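Local coordinates for axin interactor, dorsalization-associated protein (Danio rerio, PDB 2QZQ) that acts as a ventralizing factor in the embryo, binding axin and disrupting its homodimerization to inhibit axin-mediated JNK activation, here represented by its C-terminal C2 domain, at residues Val38-Ile46 and Pro126-Leu134; Asp47-Pro55 and Phe67-Arg75. All coordinates share one frame; numbering follows the deposited sequence.

Interaction 1: residues Val38-Ile46 and Pro126-Leu134; sequences VSVKDLNGI and PTDFKRKKL
Lys41 and Phe129 meet through a cation-pi interaction joined by a CH-pi contact from CE. The lysine chain, bent at chi2 and chi4, carries CE over the centre of the ring, 3.5 Å from the Phe129 centroid, while NZ stands over the same face at 3.8 Å from that centroid, 18° off the ring normal. Thr127 CG2 lies against the opposite face, offset toward the rim, so the phenyl group is held flat between a methyl and a methylene. The strongest polar partner of Lys41 NZ is Asp47, in a salt bridge; its bond to Ser39 OG is weak.

Hydrogen bonding joins the two loops through Arg131. Its NH1 donates to Asp42 O over 3.1 Å, nearly straight at 165°, with the oxygen in the guanidinium plane but the donor above the carbonyl plane. The same NH1 donates to Phe129 O at 3.0 Å, bracing its own loop. Asp42 O is gripped twice, since Gly45 N reaches it from the other face to close a type I turn. Glu109 pairs with Arg131 NE in a salt bridge. A water donates to both Leu43 O and Lys130 O.

Van der Waals and CA-H...O contacts complete the join. Lys130 runs extended beside the turn, its CE 3.1 Å from Asn44 O, with CG also alongside. Gly45 CA sits 3.4 Å from Phe129 O in a CA-H...O contact; its positive phi suits glycine, and Phe129 CB and Lys130 CG lie close to where a CB would stand.

Asp128 forms an Asx turn, its OD1 accepting from Lys130 N, within the type I turn Asp128-Arg131. Two type I turns thus abut in this C2 beta sandwich, in the loops linking strands 34-41 to 52-53 and 116-124 to 144-151.

Interaction 2: residues Asp47-Pro55 and Phe67-Arg75; sequences DLNPVQDTP and FSVDVEIQR
With CG of Gln52 anti to its carbonyl carbon (chi1 -59°) and the chain extended beyond it, the amide crosses from strand 52-53 to the backbone of strand 64-72; Arg75 instead sends CG anti to the backbone N (chi1 -158°) and bends at chi3, which sets its guanidinium beside Leu48. Gln52 NE2 donates to Glu72 O at 2.9 Å, the oxygen lying close to the amide plane. Gln74 NE2 reaches that oxygen from the opposite face of its plane, and the two amide planes stand 76° apart. Gln52 OE1 accepts from Leu4 N and from a water that in turn accepts from Glu72 N, so both ends of the amide are occupied. Cut back to an alanine here, the side chain would probably leave Glu72 O one donor short, Leu4 N and the water without their OE1 acceptor, and a gap beside Val71 CG1 and Gln74 CG.

Arg75 NH2 donates to Leu48 O over 2.9 Å, bent to 138°, while its NH1 is bonded to Lys79 O. Leu48 CB and CD2 pack against the guanidinium, the two side chains crossing at about a right angle. Toward the other end, Thr54 CG2 touches Val69 CG1 at 3.8 Å. Thr54 OG1 lies at the edge of the Phe67 ring, 3.3 Å from CE1, and donates to Pro55 O.

The segments run roughly antiparallel end to end, but strand 52-53 pairs with 34-41, and strand 64-72 with 15-24. Here, side chains rather than backbone bonds join the two strands, consistent with the facing layers of a C2-type beta sandwich.

From the N terminus, the chain enters interaction 1 on strand 34-41 and turns through Asp42-Gly45 directly into Asp47-Pro55, the first segment of interaction 2. That contact closes a short loop when Phe67-Arg75 arrives. The chain then runs through strands 85-94, 99-109 and 116-124 before Pro126-Leu134 returns to Val38-Ile46, so interaction 2 is nested inside the much longer loop closed by interaction 1. Their centres lie about 16 Å apart, joined by pairing of strands 34-41 and 52-53 and by packing of Ser39 CB on Asp47. Together they tie the hairpin of strands 34-41 and 52-53 to strand 64-72 and to the loop preceding strand 144-151.

Interaction 1: residues Val38-Ile46 and Pro126-Leu134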
loop_
_atom_site.group_PDB
_atom_site.type_symbol
_atom_site.label_atom_id
_atom_site.label_comp_id
_atom_site.label_asym_id
_atom_site.label_seq_id
_atom_site.Cartn_x
_atom_site.Cartn_y
_atom_site.Cartn_z
ATOM N N VAL A 38 1.175 -1.084 -4.831
ATOM C CA VAL A 38 2.140 -1.380 -3.773
ATOM C C VAL A 38 3.526 -1.483 -4.409
ATOM O O VAL A 38 3.762 -2.284 -5.331
ATOM C CB VAL A 38 1.797 -2.692 -3.003
ATOM C CG1 VAL A 38 2.823 -2.962 -1.819
ATOM C CG2 VAL A 38 0.353 -2.688 -2.484
ATOM N N SER A 39 4.433 -0.644 -3.913
ATOM C CA SER A 39 5.792 -0.627 -4.368
ATOM C C SER A 39 6.736 -0.645 -3.144
ATOM O O SER A 39 6.324 -0.319 -2.030
ATOM C CB SER A 39 6.052 0.605 -5.240
ATOM O OG SER A 39 5.853 1.827 -4.543
ATOM N N VAL A 40 7.983 -1.058 -3.384
ATOM C CA VAL A 40 9.033 -1.016 -2.367
ATOM C C VAL A 40 10.136 -0.124 -2.929
ATOM O O VAL A 40 10.710 -0.430 -3.994
ATOM C CB VAL A 40 9.566 -2.422 -2.043
ATOM C CG1 VAL A 40 10.607 -2.357 -0.915
ATOM C CG2 VAL A 40 8.401 -3.356 -1.622
ATOM N N LYS A 41 10.402 0.982 -2.236
ATOM C CA LYS A 41 11.321 2.020 -2.717
ATOM C C LYS A 41 12.524 2.119 -1.804
ATOM O O LYS A 41 12.375 1.964 -0.597
ATOM C CB LYS A 41 10.626 3.400 -2.752
ATOM C CG LYS A 41 9.409 3.521 -3.710
ATOM C CD LYS A 41 9.797 3.353 -5.155
ATOM C CE LYS A 41 8.824 4.105 -6.086
ATOM N NZ LYS A 41 7.742 3.255 -6.575
ATOM N N ASP A 42 13.706 2.390 -2.364
ATOM C CA ASP A 42 14.882 2.676 -1.515
ATOM C C ASP A 42 14.806 4.077 -0.908
ATOM O O ASP A 42 13.839 4.820 -1.135
ATOM C CB ASP A 42 16.240 2.387 -2.216
ATOM C CG ASP A 42 16.577 3.361 -3.353
ATOM O OD1 ASP A 42 15.919 4.404 -3.522
ATOM O OD2 ASP A 42 17.533 3.066 -4.110
ATOM N N LEU A 43 15.823 4.437 -0.132
ATOM C CA LEU A 43 15.916 5.793 0.433
ATOM C C LEU A 43 15.709 6.906 -0.567
ATOM O O LEU A 43 15.215 7.977 -0.215
ATOM C CB LEU A 43 17.289 6.027 1.033
ATOM C CG LEU A 43 17.459 5.839 2.516
ATOM C CD1 LEU A 43 18.857 6.346 2.820
ATOM C CD2 LEU A 43 16.393 6.592 3.303
ATOM N N ASN A 44 16.156 6.675 -1.793
ATOM C CA ASN A 44 16.100 7.718 -2.806
ATOM C C ASN A 44 14.853 7.649 -3.673
ATOM O O ASN A 44 14.765 8.356 -4.667
ATOM C CB ASN A 44 17.369 7.712 -3.658
ATOM C CG ASN A 44 18.636 7.990 -2.832
ATOM O OD1 ASN A 44 19.614 7.254 -2.925
ATOM N ND2 ASN A 44 18.610 9.047 -2.025
ATOM N N GLY A 45 13.892 6.805 -3.286
ATOM C CA GLY A 45 12.608 6.711 -3.979
ATOM C C GLY A 45 12.652 5.859 -5.240
ATOM O O GLY A 45 11.778 5.973 -6.099
ATOM N N ILE A 46 13.658 4.993 -5.331
ATOM C CA ILE A 46 13.840 4.089 -6.473
ATOM C C ILE A 46 13.296 2.713 -6.157
ATOM O O ILE A 46 13.581 2.162 -5.092
ATOM C CB ILE A 46 15.355 3.943 -6.887
ATOM C CG1 ILE A 46 16.002 5.306 -7.178
ATOM C CG2 ILE A 46 15.538 2.941 -8.071
ATOM C CD1 ILE A 46 15.185 6.264 -8.056
ATOM N N PRO A 126 0.833 14.732 -4.609
ATOM C CA PRO A 126 1.534 13.638 -5.308
ATOM C C PRO A 126 2.375 12.802 -4.347
ATOM O O PRO A 126 2.857 13.302 -3.326
ATOM C CB PRO A 126 2.449 14.368 -6.311
ATOM C CG PRO A 126 2.690 15.698 -5.714
ATOM C CD PRO A 126 1.508 16.033 -4.807
ATOM N N THR A 127 2.541 11.531 -4.667
ATOM C CA THR A 127 3.333 10.651 -3.811
ATOM C C THR A 127 4.761 11.176 -3.732
ATOM O O THR A 127 5.369 11.494 -4.765
ATOM C CB THR A 127 3.308 9.213 -4.322
ATOM O OG1 THR A 127 1.941 8.804 -4.479
ATOM C CG2 THR A 127 3.967 8.263 -3.297
ATOM N N ASP A 128 5.288 11.288 -2.512
ATOM C CA ASP A 128 6.708 11.558 -2.352
ATOM C C ASP A 128 7.342 10.252 -1.956
ATOM O O ASP A 128 7.242 9.834 -0.789
ATOM C CB ASP A 128 6.947 12.624 -1.281
ATOM C CG ASP A 128 8.441 12.971 -1.098
ATOM O OD1 ASP A 128 9.319 12.380 -1.753
ATOM O OD2 ASP A 128 8.726 13.837 -0.265
ATOM N N PHE A 129 7.976 9.599 -2.939
ATOM C CA PHE A 129 8.641 8.332 -2.734
ATOM C C PHE A 129 9.909 8.410 -1.894
ATOM O O PHE A 129 10.433 7.388 -1.475
ATOM C CB PHE A 129 8.915 7.642 -4.073
ATOM C CG PHE A 129 7.668 7.126 -4.760
ATOM C CD1 PHE A 129 6.863 6.173 -4.149
ATOM C CD2 PHE A 129 7.311 7.595 -6.024
ATOM C CE1 PHE A 129 5.735 5.673 -4.804
ATOM C CE2 PHE A 129 6.189 7.103 -6.679
ATOM C CZ PHE A 129 5.399 6.145 -6.056
ATOM N N LYS A 130 10.360 9.626 -1.600
ATOM C CA LYS A 130 11.419 9.824 -0.605
ATOM C C LYS A 130 10.845 10.145 0.786
ATOM O O LYS A 130 11.602 10.202 1.763
ATOM C CB LYS A 130 12.377 10.923 -1.066
ATOM C CG LYS A 130 13.184 10.550 -2.319
ATOM C CD LYS A 130 13.944 11.747 -2.793
ATOM C CE LYS A 130 14.643 11.452 -4.106
ATOM N NZ LYS A 130 15.299 12.681 -4.601
ATOM N N ARG A 131 9.510 10.294 0.865
ATOM C CA ARG A 131 8.769 10.658 2.102
ATOM C C ARG A 131 9.409 11.785 2.947
ATOM O O ARG A 131 9.451 11.747 4.171
ATOM C CB ARG A 131 8.355 9.427 2.947
ATOM C CG ARG A 131 9.441 8.472 3.391
ATOM C CD ARG A 131 9.708 7.333 2.400
ATOM N NE ARG A 131 10.767 6.441 2.900
ATOM C CZ ARG A 131 11.653 5.789 2.133
ATOM N NH1 ARG A 131 11.661 5.897 0.789
ATOM N NH2 ARG A 131 12.521 4.996 2.718
ATOM N N LYS A 132 9.893 12.795 2.241
ATOM C CA LYS A 132 10.568 13.949 2.842
ATOM C C LYS A 132 9.588 15.061 3.209
ATOM O O LYS A 132 9.784 15.760 4.201
ATOM C CB LYS A 132 11.578 14.509 1.833
ATOM C CG LYS A 132 12.756 13.598 1.492
ATOM C CD LYS A 132 13.324 12.961 2.725
ATOM C CE LYS A 132 14.835 12.818 2.646
ATOM N NZ LYS A 132 15.328 12.771 4.053
ATOM N N LYS A 133 8.567 15.250 2.382
ATOM C CA LYS A 133 7.570 16.290 2.609
ATOM C C LYS A 133 6.179 15.690 2.514
ATOM O O LYS A 133 5.805 15.192 1.467
ATOM C CB LYS A 133 7.715 17.443 1.613
ATOM C CG LYS A 133 8.797 18.456 1.969
ATOM C CD LYS A 133 9.090 19.432 0.806
ATOM C CE LYS A 133 7.966 20.417 0.581
ATOM N NZ LYS A 133 8.509 21.485 -0.338
ATOM N N LEU A 134 5.437 15.747 3.618
ATOM C CA LEU A 134 4.137 15.058 3.767
ATOM C C LEU A 134 2.995 16.004 4.153
ATOM O O LEU A 134 3.123 16.811 5.077
ATOM C CB LEU A 134 4.269 13.921 4.800
ATOM C CG LEU A 134 5.419 12.919 4.561
ATOM C CD1 LEU A 134 5.606 11.950 5.713
ATOM C CD2 LEU A 134 5.195 12.131 3.224
HETATM O O HOH W 1 14.179 8.918 2.004
#

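Interaction 2: residues Asp47-Pro55 and Phe67-Arg75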
loop_
_atom_site.group_PDB
_atom_site.type_symbol
_atom_site.label_atom_id
_atom_site.label_comp_id
_atom_site.label_asym_id
_atom_site.label_seq_id
_atom_site.Cartn_x
_atom_site.Cartn_y
_atom_site.Cartn_z
ATOM N N ASP A 47 12.517 2.162 -7.093
ATOM C CA ASP A 47 11.993 0.799 -6.996
ATOM C C ASP A 47 13.043 -0.288 -6.791
ATOM O O ASP A 47 13.987 -0.416 -7.573
ATOM C CB ASP A 47 11.159 0.455 -8.215
ATOM C CG ASP A 47 9.787 1.075 -8.157
ATOM O OD1 ASP A 47 9.046 0.842 -7.175
ATOM O OD2 ASP A 47 9.473 1.816 -9.092
ATOM N N LEU A 48 12.863 -1.046 -5.713
ATOM C CA LEU A 48 13.737 -2.157 -5.365
ATOM C C LEU A 48 13.125 -3.460 -5.872
ATOM O O LEU A 48 13.810 -4.478 -5.979
ATOM C CB LEU A 48 13.911 -2.222 -3.845
ATOM C CG LEU A 48 14.809 -1.179 -3.170
ATOM C CD1 LEU A 48 14.444 -1.109 -1.697
ATOM C CD2 LEU A 48 16.289 -1.537 -3.339
ATOM N N ASN A 49 11.825 -3.401 -6.168
ATOM C CA ASN A 49 10.993 -4.540 -6.535
ATOM C C ASN A 49 10.066 -4.128 -7.687
ATOM O O ASN A 49 9.864 -2.915 -7.920
ATOM C CB ASN A 49 10.056 -4.935 -5.383
ATOM C CG ASN A 49 10.762 -5.585 -4.206
ATOM O OD1 ASN A 49 11.988 -5.777 -4.193
ATOM N ND2 ASN A 49 9.976 -5.936 -3.202
ATOM N N PRO A 50 9.471 -5.126 -8.387
ATOM C CA PRO A 50 8.381 -4.825 -9.328
ATOM C C PRO A 50 7.170 -4.271 -8.590
ATOM O O PRO A 50 6.829 -4.747 -7.498
ATOM C CB PRO A 50 8.042 -6.183 -9.950
ATOM C CG PRO A 50 8.643 -7.200 -9.038
ATOM C CD PRO A 50 9.823 -6.558 -8.389
ATOM N N VAL A 51 6.549 -3.275 -9.208
ATOM C CA VAL A 51 5.375 -2.593 -8.688
ATOM C C VAL A 51 4.214 -3.548 -8.891
ATOM O O VAL A 51 4.188 -4.265 -9.896
ATOM C CB VAL A 51 5.195 -1.239 -9.432
ATOM C CG1 VAL A 51 4.017 -0.478 -8.911
ATOM C CG2 VAL A 51 6.459 -0.381 -9.255
ATOM N N GLN A 52 3.285 -3.600 -7.939
ATOM C CA GLN A 52 2.122 -4.469 -8.023
ATOM C C GLN A 52 0.804 -3.716 -7.797
ATOM O O GLN A 52 0.675 -2.974 -6.818
ATOM C CB GLN A 52 2.200 -5.578 -6.987
ATOM C CG GLN A 52 3.423 -6.507 -7.070
ATOM C CD GLN A 52 3.427 -7.478 -5.929
ATOM O OE1 GLN A 52 2.696 -8.468 -5.951
ATOM N NE2 GLN A 52 4.220 -7.189 -4.893
ATOM N N ASP A 53 -0.172 -3.929 -8.688
ATOM C CA ASP A 53 -1.503 -3.318 -8.547
ATOM C C ASP A 53 -2.508 -4.309 -8.011
ATOM O O ASP A 53 -2.623 -5.425 -8.538
ATOM C CB ASP A 53 -2.020 -2.800 -9.899
ATOM C CG ASP A 53 -1.288 -1.589 -10.394
ATOM O OD1 ASP A 53 -0.453 -0.993 -9.657
ATOM O OD2 ASP A 53 -1.564 -1.198 -11.554
ATOM N N THR A 54 -3.274 -3.929 -6.995
ATOM C CA THR A 54 -4.403 -4.772 -6.628
ATOM C C THR A 54 -5.398 -4.757 -7.798
ATOM O O THR A 54 -5.369 -3.833 -8.644
ATOM C CB THR A 54 -5.165 -4.366 -5.337
ATOM O OG1 THR A 54 -5.946 -3.183 -5.568
ATOM C CG2 THR A 54 -4.222 -4.186 -4.092
ATOM N N PRO A 55 -6.249 -5.794 -7.872
ATOM C CA PRO A 55 -7.446 -5.647 -8.696
ATOM C C PRO A 55 -8.280 -4.501 -8.150
ATOM O O PRO A 55 -8.097 -4.078 -6.989
ATOM C CB PRO A 55 -8.218 -6.938 -8.449
ATOM C CG PRO A 55 -7.200 -7.932 -7.936
ATOM C CD PRO A 55 -6.150 -7.120 -7.227
ATOM N N PHE A 67 -10.950 -4.256 0.526
ATOM C CA PHE A 67 -10.097 -4.920 -0.439
ATOM C C PHE A 67 -9.988 -6.408 -0.136
ATOM O O PHE A 67 -10.234 -7.247 -1.029
ATOM C CB PHE A 67 -8.680 -4.307 -0.428
ATOM C CG PHE A 67 -8.556 -3.042 -1.244
ATOM C CD1 PHE A 67 -8.087 -3.080 -2.560
ATOM C CD2 PHE A 67 -8.954 -1.813 -0.707
ATOM C CE1 PHE A 67 -7.997 -1.897 -3.315
ATOM C CE2 PHE A 67 -8.880 -0.629 -1.456
ATOM C CZ PHE A 67 -8.399 -0.667 -2.764
ATOM N N SER A 68 -9.622 -6.720 1.121
ATOM C CA SER A 68 -9.397 -8.097 1.583
ATOM C C SER A 68 -8.569 -8.880 0.579
ATOM O O SER A 68 -9.014 -9.902 0.060
ATOM C CB SER A 68 -10.729 -8.810 1.843
ATOM O OG SER A 68 -11.566 -8.043 2.686
ATOM N N VAL A 69 -7.369 -8.386 0.299
ATOM C CA VAL A 69 -6.474 -9.015 -0.648
ATOM C C VAL A 69 -5.051 -9.065 -0.096
ATOM O O VAL A 69 -4.593 -8.111 0.544
ATOM C CB VAL A 69 -6.524 -8.297 -2.022
ATOM C CG1 VAL A 69 -5.895 -6.888 -1.951
ATOM C CG2 VAL A 69 -5.873 -9.156 -3.107
ATOM N N ASP A 70 -4.359 -10.183 -0.339
ATOM C CA ASP A 70 -2.962 -10.343 0.083
ATOM C C ASP A 70 -2.007 -9.840 -0.981
ATOM O O ASP A 70 -2.159 -10.144 -2.168
ATOM C CB ASP A 70 -2.621 -11.810 0.379
ATOM C CG ASP A 70 -3.327 -12.353 1.597
ATOM O OD1 ASP A 70 -3.931 -11.576 2.391
ATOM O OD2 ASP A 70 -3.262 -13.599 1.760
ATOM N N VAL A 71 -1.028 -9.055 -0.561
ATOM C CA VAL A 71 0.040 -8.636 -1.445
ATOM C C VAL A 71 1.350 -9.265 -0.951
ATOM O O VAL A 71 1.722 -9.096 0.209
ATOM C CB VAL A 71 0.149 -7.080 -1.531
ATOM C CG1 VAL A 71 1.287 -6.657 -2.439
ATOM C CG2 VAL A 71 -1.191 -6.485 -2.024
ATOM N N GLU A 72 2.043 -9.956 -1.856
ATOM C CA GLU A 72 3.307 -10.623 -1.551
ATOM C C GLU A 72 4.482 -9.725 -1.869
ATOM O O GLU A 72 4.709 -9.353 -3.027
ATOM C CB GLU A 72 3.416 -11.974 -2.309
ATOM C CG GLU A 72 2.167 -12.883 -2.151
ATOM C CD GLU A 72 1.976 -13.458 -0.741
ATOM O OE1 GLU A 72 2.913 -13.411 0.099
ATOM O OE2 GLU A 72 0.877 -13.975 -0.469
ATOM N N ILE A 73 5.234 -9.363 -0.831
ATOM C CA ILE A 73 6.400 -8.490 -1.003
ATOM C C ILE A 73 7.535 -9.274 -1.669
ATOM O O ILE A 73 7.957 -10.324 -1.169
ATOM C CB ILE A 73 6.811 -7.849 0.353
ATOM C CG1 ILE A 73 5.677 -6.947 0.845
ATOM C CG2 ILE A 73 8.098 -7.017 0.226
ATOM C CD1 ILE A 73 5.292 -5.849 -0.156
ATOM N N GLN A 74 8.011 -8.749 -2.796
ATOM C CA GLN A 74 8.852 -9.482 -3.735
ATOM C C GLN A 74 10.340 -9.417 -3.413
ATOM O O GLN A 74 11.182 -9.269 -4.293
ATOM C CB GLN A 74 8.579 -8.991 -5.159
ATOM C CG GLN A 74 7.152 -9.288 -5.605
ATOM C CD GLN A 74 6.898 -10.778 -5.751
ATOM O OE1 GLN A 74 7.593 -11.455 -6.517
ATOM N NE2 GLN A 74 5.908 -11.292 -5.040
ATOM N N ARG A 75 10.659 -9.526 -2.131
ATOM C CA ARG A 75 12.040 -9.747 -1.718
ATOM C C ARG A 75 12.050 -10.262 -0.291
ATOM O O ARG A 75 11.303 -9.774 0.563
ATOM C CB ARG A 75 12.904 -8.481 -1.845
ATOM C CG ARG A 75 14.399 -8.796 -1.946
ATOM C CD ARG A 75 15.298 -7.549 -1.788
ATOM N NE ARG A 75 15.351 -6.759 -3.019
ATOM C CZ ARG A 75 16.230 -5.790 -3.270
ATOM N NH1 ARG A 75 17.163 -5.474 -2.380
ATOM N NH2 ARG A 75 16.178 -5.133 -4.424
HETATM O O HOH W 2 1.224 -10.219 -4.474
#